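Local coordinates for uncharacterized protein PF1083 (PDB 3NRN) that binds AMP in a Rossmann-type nucleotide pocket and is probably a flavin-dependent oxidoreductase of the amine oxidase family, its substrate unknown, at residues S146-F151 with F288-L292; F232-N238 with E373-G378; T244-I248 with W369-V374. The contacts are given in a common frame with arbitrary orientation. Residues are numbered along the deposited sequence.

Interaction 1. Residues S146-F151 with F288-L292; sequences SVLESF and FTPGL
A mid-helix segment, S146-F151, packs against F288-L292, which leaves a strand at F288 and folds T289 to L292 into a type II beta turn closed by L292 N to T289 O (3.2 Å). P290 (phi/psi -56/136) and G291 (100/-22) hold the turn's corners; V147 and P290 come closest, CA to CA 4.8 Å. Two serines one helical turn apart face the turn with different rotamers. S146 is t, setting OG 3.2 Å from P290 CB; S150 is m, setting OG 3.0 Å from P290 CA. The polar link runs through water. One water receives G291 N (2.9 Å), donates to S146 O (2.6 Å) and bonds S146 OG (3.1 Å); a second joins S150 OG (2.7 Å) to L292 O (3.0 Å). V147, chi1 t, lays CG2 3.8 Å from P290 CG. F288, chi1 m, brings its ring against the helix at S150 and F151: its CE1 lies 3.8 Å from F151 CA and 4.0 Å from F151 CD1, at the edge of the F151 ring (chi1 t) near its plane. I87 and W89 of strand 86-89 also touch P290. The arrangement is a water-bridged packing of helix 142-156 on the type II turn of the 286-288/296-298 beta hairpin.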
ATOM      1  N   SER A 146       2.343  20.925  -9.282  1.00 31.63           N
ATOM      2  CA  SER A 146       2.793  19.858 -10.158  1.00 31.94           C
ATOM      3  C   SER A 146       3.406  18.725  -9.332  1.00 32.22           C
ATOM      4  O   SER A 146       3.137  17.552  -9.579  1.00 32.09           O
ATOM      5  CB  SER A 146       3.819  20.406 -11.155  1.00 38.04           C
ATOM      6  OG  SER A 146       4.111  19.455 -12.160  1.00 42.04           O
ATOM      7  N   VAL A 147       4.235  19.080  -8.356  1.00 32.88           N
ATOM      8  CA  VAL A 147       4.856  18.078  -7.497  1.00 22.92           C
ATOM      9  C   VAL A 147       3.802  17.372  -6.637  1.00 27.88           C
ATOM     10  O   VAL A 147       3.859  16.159  -6.463  1.00 27.02           O
ATOM     11  CB  VAL A 147       5.919  18.710  -6.568  1.00 31.22           C
ATOM     12  CG1 VAL A 147       6.346  17.707  -5.483  1.00 25.01           C
ATOM     13  CG2 VAL A 147       7.128  19.130  -7.387  1.00 28.09           C
ATOM     14  N   LEU A 148       2.844  18.131  -6.107  1.00 26.87           N
ATOM     15  CA  LEU A 148       1.796  17.552  -5.275  1.00 26.10           C
ATOM     16  C   LEU A 148       0.888  16.648  -6.091  1.00 28.64           C
ATOM     17  O   LEU A 148       0.259  15.745  -5.543  1.00 27.00           O
ATOM     18  CB  LEU A 148       0.969  18.644  -4.590  1.00 25.48           C
ATOM     19  CG  LEU A 148       1.661  19.386  -3.439  1.00 30.72           C
ATOM     20  CD1 LEU A 148       0.721  20.424  -2.853  1.00 38.88           C
ATOM     21  CD2 LEU A 148       2.076  18.397  -2.368  1.00 36.51           C
ATOM     22  N   GLU A 149       0.825  16.897  -7.398  1.00 25.94           N
ATOM     23  CA  GLU A 149       0.013  16.086  -8.300  1.00 23.30           C
ATOM     24  C   GLU A 149       0.718  14.740  -8.461  1.00 25.42           C
ATOM     25  O   GLU A 149       0.072  13.698  -8.559  1.00 28.76           O
ATOM     26  CB  GLU A 149      -0.128  16.770  -9.663  1.00 32.61           C
ATOM     27  CG  GLU A 149      -1.045  16.049 -10.651  1.00 39.91           C
ATOM     28  CD  GLU A 149      -2.527  16.300 -10.401  1.00 41.37           C
ATOM     29  OE1 GLU A 149      -3.357  15.779 -11.180  1.00 40.82           O
ATOM     30  OE2 GLU A 149      -2.864  17.019  -9.436  1.00 31.83           O
ATOM     31  N   SER A 150       2.047  14.767  -8.494  1.00 25.02           N
ATOM     32  CA  SER A 150       2.817  13.535  -8.610  1.00 29.61           C
ATOM     33  C   SER A 150       2.668  12.750  -7.307  1.00 25.57           C
ATOM     34  O   SER A 150       2.484  11.534  -7.318  1.00 25.47           O
ATOM     35  CB  SER A 150       4.290  13.840  -8.873  1.00 28.80           C
ATOM     36  OG  SER A 150       4.455  14.384 -10.167  1.00 44.70           O
ATOM     37  N   PHE A 151       2.743  13.456  -6.185  1.00 25.56           N
ATOM     38  CA  PHE A 151       2.588  12.817  -4.888  1.00 28.65           C
ATOM     39  C   PHE A 151       1.238  12.097  -4.830  1.00 24.73           C
ATOM     40  O   PHE A 151       1.166  10.931  -4.451  1.00 24.31           O
ATOM     41  CB  PHE A 151       2.653  13.859  -3.766  1.00 21.81           C
ATOM     42  CG  PHE A 151       2.364  13.294  -2.407  1.00 29.10           C
ATOM     43  CD1 PHE A 151       3.273  12.444  -1.784  1.00 30.60           C
ATOM     44  CD2 PHE A 151       1.159  13.565  -1.773  1.00 26.95           C
ATOM     45  CE1 PHE A 151       2.982  11.872  -0.553  1.00 31.33           C
ATOM     46  CE2 PHE A 151       0.858  12.997  -0.542  1.00 35.36           C
ATOM     47  CZ  PHE A 151       1.769  12.150   0.070  1.00 31.14           C
ATOM     48  N   PHE A 288      10.195  11.934  -7.477  1.00 23.70           N
ATOM     49  CA  PHE A 288       8.906  12.400  -7.964  1.00 29.27           C
ATOM     50  C   PHE A 288       9.129  12.978  -9.358  1.00 31.12           C
ATOM     51  O   PHE A 288      10.162  13.591  -9.617  1.00 31.89           O
ATOM     52  CB  PHE A 288       8.342  13.458  -7.019  1.00 26.14           C
ATOM     53  CG  PHE A 288       7.844  12.895  -5.727  1.00 33.56           C
ATOM     54  CD1 PHE A 288       6.617  12.243  -5.671  1.00 33.98           C
ATOM     55  CD2 PHE A 288       8.620  12.968  -4.571  1.00 31.30           C
ATOM     56  CE1 PHE A 288       6.167  11.666  -4.481  1.00 35.99           C
ATOM     57  CE2 PHE A 288       8.180  12.395  -3.377  1.00 30.88           C
ATOM     58  CZ  PHE A 288       6.951  11.742  -3.334  1.00 30.34           C
ATOM     59  N   THR A 289       8.166  12.782 -10.251  1.00 29.98           N
ATOM     60  CA  THR A 289       8.303  13.263 -11.620  1.00 26.86           C
ATOM     61  C   THR A 289       7.185  14.213 -12.042  1.00 29.18           C
ATOM     62  O   THR A 289       6.396  13.905 -12.934  1.00 29.34           O
ATOM     63  CB  THR A 289       8.352  12.077 -12.601  1.00 30.58           C
ATOM     64  OG1 THR A 289       7.155  11.300 -12.463  1.00 29.80           O
ATOM     65  CG2 THR A 289       9.557  11.181 -12.297  1.00 24.71           C
ATOM     66  N   PRO A 290       7.108  15.385 -11.404  1.00 25.30           N
ATOM     67  CA  PRO A 290       6.062  16.346 -11.761  1.00 30.11           C
ATOM     68  C   PRO A 290       6.112  16.678 -13.254  1.00 36.01           C
ATOM     69  O   PRO A 290       7.189  16.871 -13.819  1.00 36.99           O
ATOM     70  CB  PRO A 290       6.388  17.552 -10.881  1.00 31.95           C
ATOM     71  CG  PRO A 290       7.892  17.474 -10.751  1.00 33.47           C
ATOM     72  CD  PRO A 290       8.108  15.996 -10.508  1.00 27.71           C
ATOM     73  N   GLY A 291       4.946  16.723 -13.890  1.00 36.09           N
ATOM     74  CA  GLY A 291       4.895  17.040 -15.304  1.00 37.54           C
ATOM     75  C   GLY A 291       4.754  15.842 -16.221  1.00 32.70           C
ATOM     76  O   GLY A 291       4.304  15.995 -17.349  1.00 34.18           O
ATOM     77  N   LEU A 292       5.131  14.653 -15.755  1.00 33.67           N
ATOM     78  CA  LEU A 292       5.028  13.447 -16.584  1.00 33.08           C
ATOM     79  C   LEU A 292       3.778  12.640 -16.217  1.00 29.26           C
ATOM     80  O   LEU A 292       3.158  12.895 -15.181  1.00 28.42           O
ATOM     81  CB  LEU A 292       6.272  12.567 -16.399  1.00 28.30           C
ATOM     82  CG  LEU A 292       7.666  13.205 -16.506  1.00 35.00           C
ATOM     83  CD1 LEU A 292       8.713  12.097 -16.455  1.00 21.05           C
ATOM     84  CD2 LEU A 292       7.809  14.010 -17.800  1.00 27.78           C
TER
HETATM   85  O   HOH W   1       2.680  16.696 -12.032  1.00 32.54           O
HETATM   86  O   HOH W   2       3.334  13.063 -12.220  1.00 31.24           O

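Interaction 2. Residues F232-N238 with E373-G378; sequences FDVAISN and EVLVVG. With AMP (adenosine monophosphate), chain B.
V377, S237 and E373 give up the most surface where F232-N238 and E373-G378 run side by side as parallel strands, 234-237 and 374-376, whose axes approach to 4.8 Å at a signed crossing angle of -21°. The register pairs A235 with V374, I236 with L375 and S237 with V376. E373 begins the ladder through its backbone: its O accepts A235 N (3.0 Å) and lies 3.6 Å from V234 CA, while its side chain leads away. A235 O then takes L375 N (3.1 Å). S237 works in both directions, its N donating to L375 O (2.8 Å) and its O accepting V377 N (2.9 Å). S237 CB shares a face with A235, V374 and V376; chi1 t directs OG to the hydroxyl of T244. I236 (m,m) and L375 lie on the opposite face, and V377, chi1 m, packs CG2 3.6 Å from I236 CG2. A235 CB meets V374 CG2 at 3.9 Å. After the strand, N238 O comes within 3.2 Å of C5' of AMP, so strand 234-237 ends at the nucleotide pocket, as expected of a Rossmann-type sheet. In that five-stranded parallel sheet, 374-376 is the outermost strand and 234-237 lies between it and strand 2-6; helix 388-402 covers L375 and V377, while helix 241-248 packs on V374 and V376.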
ATOM      1  N   PHE A 232     -16.035 -20.425  13.120  1.00 28.90           N
ATOM      2  CA  PHE A 232     -15.202 -19.347  13.636  1.00 26.67           C
ATOM      3  C   PHE A 232     -15.876 -18.504  14.713  1.00 27.62           C
ATOM      4  O   PHE A 232     -17.104 -18.441  14.790  1.00 18.05           O
ATOM      5  CB  PHE A 232     -14.783 -18.426  12.478  1.00 18.55           C
ATOM      6  CG  PHE A 232     -15.927 -17.627  11.882  1.00 20.43           C
ATOM      7  CD1 PHE A 232     -16.347 -16.433  12.465  1.00 24.14           C
ATOM      8  CD2 PHE A 232     -16.590 -18.082  10.744  1.00 16.31           C
ATOM      9  CE1 PHE A 232     -17.410 -15.704  11.917  1.00 23.03           C
ATOM     10  CE2 PHE A 232     -17.645 -17.368  10.197  1.00 22.92           C
ATOM     11  CZ  PHE A 232     -18.056 -16.173  10.786  1.00 23.65           C
ATOM     12  N   ASP A 233     -15.056 -17.863  15.546  1.00 22.84           N
ATOM     13  CA  ASP A 233     -15.565 -16.954  16.576  1.00 18.28           C
ATOM     14  C   ASP A 233     -15.489 -15.570  15.931  1.00 22.91           C
ATOM     15  O   ASP A 233     -16.335 -14.709  16.154  1.00 26.41           O
ATOM     16  CB  ASP A 233     -14.695 -17.016  17.837  1.00 19.17           C
ATOM     17  CG  ASP A 233     -14.820 -18.350  18.559  1.00 28.43           C
ATOM     18  OD1 ASP A 233     -15.964 -18.757  18.848  1.00 31.35           O
ATOM     19  OD2 ASP A 233     -13.786 -18.994  18.831  1.00 31.67           O
ATOM     20  N   VAL A 234     -14.460 -15.394  15.102  1.00 27.20           N
ATOM     21  CA  VAL A 234     -14.220 -14.167  14.366  1.00 25.57           C
ATOM     22  C   VAL A 234     -13.663 -14.517  12.986  1.00 25.38           C
ATOM     23  O   VAL A 234     -12.889 -15.464  12.834  1.00 22.30           O
ATOM     24  CB  VAL A 234     -13.197 -13.260  15.097  1.00 34.11           C
ATOM     25  CG1 VAL A 234     -12.706 -12.171  14.162  1.00 41.36           C
ATOM     26  CG2 VAL A 234     -13.846 -12.631  16.321  1.00 41.43           C
ATOM     27  N   ALA A 235     -14.070 -13.754  11.980  1.00 20.75           N
ATOM     28  CA  ALA A 235     -13.596 -13.966  10.622  1.00 21.37           C
ATOM     29  C   ALA A 235     -12.948 -12.673  10.140  1.00 24.58           C
ATOM     30  O   ALA A 235     -13.530 -11.593  10.282  1.00 23.27           O
ATOM     31  CB  ALA A 235     -14.763 -14.348   9.708  1.00 15.18           C
ATOM     32  N   ILE A 236     -11.743 -12.780   9.586  1.00 16.05           N
ATOM     33  CA  ILE A 236     -11.033 -11.615   9.067  1.00 18.59           C
ATOM     34  C   ILE A 236     -10.938 -11.744   7.552  1.00 25.83           C
ATOM     35  O   ILE A 236     -10.260 -12.634   7.033  1.00 16.37           O
ATOM     36  CB  ILE A 236      -9.590 -11.510   9.624  1.00 22.31           C
ATOM     37  CG1 ILE A 236      -9.618 -11.388  11.151  1.00 21.61           C
ATOM     38  CG2 ILE A 236      -8.868 -10.322   8.982  1.00 15.22           C
ATOM     39  CD1 ILE A 236     -10.424 -10.226  11.676  1.00 32.77           C
ATOM     40  N   SER A 237     -11.613 -10.852   6.839  1.00 20.56           N
ATOM     41  CA  SER A 237     -11.581 -10.893   5.385  1.00 20.25           C
ATOM     42  C   SER A 237     -10.526  -9.955   4.806  1.00 21.88           C
ATOM     43  O   SER A 237     -10.498  -8.767   5.112  1.00 16.43           O
ATOM     44  CB  SER A 237     -12.954 -10.534   4.810  1.00 22.55           C
ATOM     45  OG  SER A 237     -12.949 -10.670   3.397  1.00 22.33           O
ATOM     46  N   ASN A 238      -9.658 -10.500   3.966  1.00 20.40           N
ATOM     47  CA  ASN A 238      -8.608  -9.712   3.330  1.00 24.57           C
ATOM     48  C   ASN A 238      -8.892  -9.691   1.829  1.00 26.22           C
ATOM     49  O   ASN A 238      -7.984  -9.526   1.015  1.00 27.03           O
ATOM     50  CB  ASN A 238      -7.246 -10.358   3.622  1.00 14.68           C
ATOM     51  CG  ASN A 238      -6.071  -9.537   3.113  1.00 21.33           C
ATOM     52  OD1 ASN A 238      -6.107  -8.300   3.066  1.00 18.87           O
ATOM     53  ND2 ASN A 238      -5.008 -10.226   2.762  1.00 20.15           N
ATOM     54  N   GLU A 373     -18.590  -9.407  13.787  1.00 24.19           N
ATOM     55  CA  GLU A 373     -18.084 -10.782  13.803  1.00 31.35           C
ATOM     56  C   GLU A 373     -17.179 -11.020  12.603  1.00 31.26           C
ATOM     57  O   GLU A 373     -16.367 -11.945  12.591  1.00 23.51           O
ATOM     58  CB  GLU A 373     -19.239 -11.797  13.782  1.00 28.86           C
ATOM     59  CG  GLU A 373     -20.178 -11.687  12.584  1.00 34.70           C
ATOM     60  CD  GLU A 373     -21.337 -10.715  12.815  1.00 58.39           C
ATOM     61  OE1 GLU A 373     -21.088  -9.518  13.078  1.00 54.61           O
ATOM     62  OE2 GLU A 373     -22.506 -11.156  12.730  1.00 52.32           O
ATOM     63  N   VAL A 374     -17.350 -10.186  11.583  1.00 25.07           N
ATOM     64  CA  VAL A 374     -16.530 -10.264  10.383  1.00 26.50           C
ATOM     65  C   VAL A 374     -16.025  -8.862  10.126  1.00 23.32           C
ATOM     66  O   VAL A 374     -16.815  -7.917  10.099  1.00 21.19           O
ATOM     67  CB  VAL A 374     -17.336 -10.708   9.137  1.00 23.95           C
ATOM     68  CG1 VAL A 374     -16.422 -10.751   7.925  1.00 18.78           C
ATOM     69  CG2 VAL A 374     -17.966 -12.067   9.377  1.00 27.53           C
ATOM     70  N   LEU A 375     -14.714  -8.731   9.953  1.00 19.56           N
ATOM     71  CA  LEU A 375     -14.101  -7.437   9.677  1.00 21.55           C
ATOM     72  C   LEU A 375     -13.270  -7.525   8.413  1.00 16.65           C
ATOM     73  O   LEU A 375     -12.831  -8.600   8.018  1.00 20.38           O
ATOM     74  CB  LEU A 375     -13.207  -6.988  10.836  1.00 21.85           C
ATOM     75  CG  LEU A 375     -13.857  -6.773  12.203  1.00 35.95           C
ATOM     76  CD1 LEU A 375     -12.813  -6.193  13.148  1.00 31.09           C
ATOM     77  CD2 LEU A 375     -15.063  -5.831  12.083  1.00 30.75           C
ATOM     78  N   VAL A 376     -13.052  -6.382   7.787  1.00 12.12           N
ATOM     79  CA  VAL A 376     -12.281  -6.315   6.553  1.00 18.27           C
ATOM     80  C   VAL A 376     -10.936  -5.628   6.774  1.00 23.26           C
ATOM     81  O   VAL A 376     -10.869  -4.591   7.434  1.00 23.07           O
ATOM     82  CB  VAL A 376     -13.074  -5.523   5.470  1.00 27.81           C
ATOM     83  CG1 VAL A 376     -12.196  -5.250   4.242  1.00 29.19           C
ATOM     84  CG2 VAL A 376     -14.313  -6.300   5.068  1.00 29.44           C
ATOM     85  N   VAL A 377      -9.862  -6.218   6.253  1.00 19.05           N
ATOM     86  CA  VAL A 377      -8.538  -5.600   6.349  1.00 16.20           C
ATOM     87  C   VAL A 377      -7.920  -5.683   4.965  1.00 23.14           C
ATOM     88  O   VAL A 377      -8.398  -6.456   4.125  1.00 20.27           O
ATOM     89  CB  VAL A 377      -7.593  -6.299   7.378  1.00 25.43           C
ATOM     90  CG1 VAL A 377      -8.206  -6.235   8.772  1.00 17.65           C
ATOM     91  CG2 VAL A 377      -7.313  -7.750   6.961  1.00 12.93           C
ATOM     92  N   GLY A 378      -6.859  -4.907   4.735  1.00 18.77           N
ATOM     93  CA  GLY A 378      -6.216  -4.888   3.434  1.00 15.25           C
ATOM     94  C   GLY A 378      -6.518  -3.561   2.746  1.00 31.89           C
ATOM     95  O   GLY A 378      -6.952  -2.608   3.398  1.00 25.57           O
TER
HETATM   96  P   AMP B 422      -4.380  -8.944  -1.534  1.00 33.43           P
HETATM   97  O1P AMP B 422      -4.977  -8.522  -0.206  1.00 37.72           O
HETATM   98  O2P AMP B 422      -5.293  -8.479  -2.666  1.00 33.19           O
HETATM   99  O3P AMP B 422      -2.935  -8.672  -1.673  1.00 25.91           O
HETATM  100  O5' AMP B 422      -4.638 -10.519  -1.426  1.00 28.88           O
HETATM  101  C5' AMP B 422      -5.922 -10.994  -1.008  1.00 25.24           C
HETATM  102  C4' AMP B 422      -5.765 -12.506  -1.094  1.00 23.73           C
HETATM  103  O4' AMP B 422      -7.032 -13.170  -1.096  1.00 22.41           O
HETATM  104  C3' AMP B 422      -5.023 -12.993  -2.329  1.00 23.99           C
HETATM  105  O3' AMP B 422      -3.946 -13.794  -1.800  1.00 26.30           O
HETATM  106  C2' AMP B 422      -6.091 -13.827  -3.068  1.00 25.52           C
HETATM  107  O2' AMP B 422      -5.608 -14.958  -3.819  1.00 25.78           O
HETATM  108  C1' AMP B 422      -6.931 -14.302  -1.896  1.00 22.64           C
HETATM  109  N9  AMP B 422      -8.352 -14.560  -2.202  1.00 26.61           N
HETATM  110  C8  AMP B 422      -9.176 -13.835  -3.004  1.00 25.49           C
HETATM  111  N7  AMP B 422     -10.432 -14.350  -2.954  1.00 24.83           N
HETATM  112  C5  AMP B 422     -10.422 -15.352  -2.064  1.00 25.92           C
HETATM  113  C6  AMP B 422     -11.431 -16.299  -1.570  1.00 26.18           C
HETATM  114  N6  AMP B 422     -12.701 -16.208  -2.053  1.00 25.74           N
HETATM  115  N1  AMP B 422     -11.019 -17.203  -0.649  1.00 25.33           N
HETATM  116  C2  AMP B 422      -9.727 -17.219  -0.168  1.00 23.68           C
HETATM  117  N3  AMP B 422      -8.728 -16.417  -0.618  1.00 21.17           N
HETATM  118  C4  AMP B 422      -9.046 -15.492  -1.556  1.00 24.54           C

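Interaction 3. Residues T244-I248 with W369-V374; sequences TVKLI and WPLNEV
Apolar packing makes the whole contact between the last turn of helix 241-248, residues T244-I248, and the loop W369-V374 that enters strand 374-376. The backbones stay well apart, T244 CA to V374 CA 9.1 Å and V245 CA to W369 CA 10.0 Å, and side chains span the gap. The W369 indole (chi1 t, chi2 -106°) reaches the helix with its six-membered ring: CH2 lies 3.6 Å from T244 CG2, CZ3 4.1 Å from V245 CG2, and CZ2 3.9 Å from I248 CD1, which sits at the ring edge near its plane. I248 (m,t) buries the most surface, its CD1 also meeting L371 CD1 at 3.8 Å and V374 CG1 at 4.0 Å. L371 is m,t and V374 is t; T244 CG2 adds a looser approach to V374 CG1, 4.3 Å. This is helix-on-sheet packing in the Rossmann-type domain: helix 241-248 follows strand 234-237 and lies over one face of the parallel sheet, with strand 212-216 also touching I248. The two segments share no hydrogen bond with each other, but each has its own. I248 N donates to T244 O (3.0 Å) in the helix. W369 NE1 donates to V374 O (2.6 Å), folding the loop back so the indole lies beside the start of the strand, and N372 N donates to E373 OE1 (3.1 Å). T244, chi1 m, turns OG1 from the indole to S237 OG and G240 O.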
ATOM      1  N   THR A 244     -16.384  -9.413  -0.020  1.00 17.08           N
ATOM      2  CA  THR A 244     -16.804  -9.853   1.305  1.00 18.43           C
ATOM      3  C   THR A 244     -18.325  -9.747   1.459  1.00 16.56           C
ATOM      4  O   THR A 244     -18.948 -10.601   2.081  1.00 18.78           O
ATOM      5  CB  THR A 244     -16.095  -9.043   2.398  1.00 19.08           C
ATOM      6  OG1 THR A 244     -14.676  -9.180   2.239  1.00 18.60           O
ATOM      7  CG2 THR A 244     -16.477  -9.548   3.770  1.00 16.37           C
ATOM      8  N   VAL A 245     -18.915  -8.700   0.887  1.00 17.34           N
ATOM      9  CA  VAL A 245     -20.363  -8.520   0.931  1.00 18.98           C
ATOM     10  C   VAL A 245     -20.996  -9.703   0.183  1.00 20.08           C
ATOM     11  O   VAL A 245     -21.977 -10.296   0.638  1.00 19.32           O
ATOM     12  CB  VAL A 245     -20.779  -7.180   0.253  1.00 24.33           C
ATOM     13  CG1 VAL A 245     -22.269  -7.185  -0.072  1.00 20.68           C
ATOM     14  CG2 VAL A 245     -20.458  -6.012   1.175  1.00 22.65           C
ATOM     15  N   LYS A 246     -20.408 -10.062  -0.954  1.00 21.96           N
ATOM     16  CA  LYS A 246     -20.903 -11.185  -1.749  1.00 23.58           C
ATOM     17  C   LYS A 246     -20.790 -12.528  -1.014  1.00 27.74           C
ATOM     18  O   LYS A 246     -21.678 -13.378  -1.116  1.00 19.78           O
ATOM     19  CB  LYS A 246     -20.142 -11.269  -3.076  1.00 30.80           C
ATOM     20  CG  LYS A 246     -20.495 -12.494  -3.904  1.00 46.70           C
ATOM     21  CD  LYS A 246     -19.563 -12.671  -5.091  1.00 48.82           C
ATOM     22  CE  LYS A 246     -19.917 -13.925  -5.882  1.00 52.88           C
ATOM     23  NZ  LYS A 246     -18.998 -14.145  -7.034  1.00 51.24           N
ATOM     24  N   LEU A 247     -19.703 -12.727  -0.274  1.00 17.91           N
ATOM     25  CA  LEU A 247     -19.512 -13.984   0.449  1.00 16.22           C
ATOM     26  C   LEU A 247     -20.467 -14.116   1.617  1.00 20.73           C
ATOM     27  O   LEU A 247     -20.899 -15.214   1.973  1.00 22.66           O
ATOM     28  CB  LEU A 247     -18.070 -14.099   0.957  1.00 21.32           C
ATOM     29  CG  LEU A 247     -16.991 -14.281  -0.118  1.00 22.74           C
ATOM     30  CD1 LEU A 247     -15.617 -14.303   0.532  1.00 20.11           C
ATOM     31  CD2 LEU A 247     -17.233 -15.583  -0.887  1.00 19.20           C
ATOM     32  N   ILE A 248     -20.795 -12.981   2.217  1.00 21.29           N
ATOM     33  CA  ILE A 248     -21.696 -12.956   3.353  1.00 23.19           C
ATOM     34  C   ILE A 248     -23.146 -12.985   2.897  1.00 22.13           C
ATOM     35  O   ILE A 248     -23.964 -13.713   3.456  1.00 22.38           O
ATOM     36  CB  ILE A 248     -21.464 -11.688   4.198  1.00 19.02           C
ATOM     37  CG1 ILE A 248     -20.152 -11.824   4.979  1.00 19.26           C
ATOM     38  CG2 ILE A 248     -22.653 -11.455   5.114  1.00 17.51           C
ATOM     39  CD1 ILE A 248     -19.717 -10.559   5.679  1.00 19.43           C
ATOM     40  N   TRP A 369     -17.785  -0.079   7.676  1.00 30.52           N
ATOM     41  CA  TRP A 369     -18.146  -1.497   7.695  1.00 21.20           C
ATOM     42  C   TRP A 369     -19.092  -1.685   8.875  1.00 15.51           C
ATOM     43  O   TRP A 369     -18.767  -1.322   9.993  1.00 20.99           O
ATOM     44  CB  TRP A 369     -16.896  -2.364   7.855  1.00 23.68           C
ATOM     45  CG  TRP A 369     -17.200  -3.831   7.870  1.00 25.43           C
ATOM     46  CD1 TRP A 369     -17.176  -4.664   8.951  1.00 20.89           C
ATOM     47  CD2 TRP A 369     -17.577  -4.639   6.747  1.00 23.50           C
ATOM     48  NE1 TRP A 369     -17.512  -5.941   8.572  1.00 20.37           N
ATOM     49  CE2 TRP A 369     -17.762  -5.956   7.225  1.00 22.27           C
ATOM     50  CE3 TRP A 369     -17.774  -4.381   5.387  1.00 19.99           C
ATOM     51  CZ2 TRP A 369     -18.133  -7.013   6.388  1.00 23.34           C
ATOM     52  CZ3 TRP A 369     -18.145  -5.436   4.551  1.00 18.47           C
ATOM     53  CH2 TRP A 369     -18.317  -6.734   5.057  1.00 24.14           C
ATOM     54  N   PRO A 370     -20.279  -2.267   8.633  1.00 20.71           N
ATOM     55  CA  PRO A 370     -21.309  -2.499   9.656  1.00 19.92           C
ATOM     56  C   PRO A 370     -21.255  -3.715  10.590  1.00 26.83           C
ATOM     57  O   PRO A 370     -21.886  -3.694  11.644  1.00 31.52           O
ATOM     58  CB  PRO A 370     -22.589  -2.503   8.831  1.00 19.08           C
ATOM     59  CG  PRO A 370     -22.151  -3.259   7.610  1.00 19.27           C
ATOM     60  CD  PRO A 370     -20.769  -2.667   7.300  1.00 12.06           C
ATOM     61  N   LEU A 371     -20.526  -4.767  10.225  1.00 22.89           N
ATOM     62  CA  LEU A 371     -20.488  -5.973  11.061  1.00 24.81           C
ATOM     63  C   LEU A 371     -19.340  -6.025  12.066  1.00 23.58           C
ATOM     64  O   LEU A 371     -18.336  -5.336  11.903  1.00 22.54           O
ATOM     65  CB  LEU A 371     -20.450  -7.215  10.158  1.00 23.75           C
ATOM     66  CG  LEU A 371     -21.618  -7.264   9.172  1.00 22.35           C
ATOM     67  CD1 LEU A 371     -21.505  -8.484   8.278  1.00 15.36           C
ATOM     68  CD2 LEU A 371     -22.926  -7.299   9.960  1.00 28.53           C
ATOM     69  N   ASN A 372     -19.495  -6.855  13.094  1.00 20.65           N
ATOM     70  CA  ASN A 372     -18.486  -6.992  14.141  1.00 25.17           C
ATOM     71  C   ASN A 372     -17.845  -8.382  14.195  1.00 25.84           C
ATOM     72  O   ASN A 372     -16.697  -8.522  14.621  1.00 32.84           O
ATOM     73  CB  ASN A 372     -19.101  -6.685  15.512  1.00 25.76           C
ATOM     74  CG  ASN A 372     -19.810  -5.339  15.556  1.00 31.48           C
ATOM     75  OD1 ASN A 372     -19.316  -4.344  15.027  1.00 30.65           O
ATOM     76  ND2 ASN A 372     -20.965  -5.303  16.204  1.00 33.09           N
ATOM     77  N   GLU A 373     -18.590  -9.407  13.787  1.00 24.19           N
ATOM     78  CA  GLU A 373     -18.084 -10.782  13.803  1.00 31.35           C
ATOM     79  C   GLU A 373     -17.179 -11.020  12.603  1.00 31.26           C
ATOM     80  O   GLU A 373     -16.367 -11.945  12.591  1.00 23.51           O
ATOM     81  CB  GLU A 373     -19.239 -11.797  13.782  1.00 28.86           C
ATOM     82  CG  GLU A 373     -20.178 -11.687  12.584  1.00 34.70           C
ATOM     83  CD  GLU A 373     -21.337 -10.715  12.815  1.00 58.39           C
ATOM     84  OE1 GLU A 373     -21.088  -9.518  13.078  1.00 54.61           O
ATOM     85  OE2 GLU A 373     -22.506 -11.156  12.730  1.00 52.32           O
ATOM     86  N   VAL A 374     -17.350 -10.186  11.583  1.00 25.07           N
ATOM     87  CA  VAL A 374     -16.530 -10.264  10.383  1.00 26.50           C
ATOM     88  C   VAL A 374     -16.025  -8.862  10.126  1.00 23.32           C
ATOM     89  O   VAL A 374     -16.815  -7.917  10.099  1.00 21.19           O
ATOM     90  CB  VAL A 374     -17.336 -10.708   9.137  1.00 23.95           C
ATOM     91  CG1 VAL A 374     -16.422 -10.751   7.925  1.00 18.78           C
ATOM     92  CG2 VAL A 374     -17.966 -12.067   9.377  1.00 27.53           C
TER

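From the N terminus, helix 142-156 is the first of the contact segments, one half of interaction 1; strand 234-237 and helix 241-248 follow, the first halves of interactions 2 and 3. Only then does the turn at 288-292 close interaction 1, a loop spanning 136 residues. The segment around 369-378 closes the other two, sharing E373 and V374. Interaction 1 therefore crosses both, whereas interactions 2 and 3 start one after the other and end on the same stretch. These two touch, their centres 8 Å apart, and join a strand, its following helix and the sheet's edge strand. Interaction 1 lies on the opposite side of the chain's centre, about 37 Å from either between centres, and ties a helix to the mixed sheet.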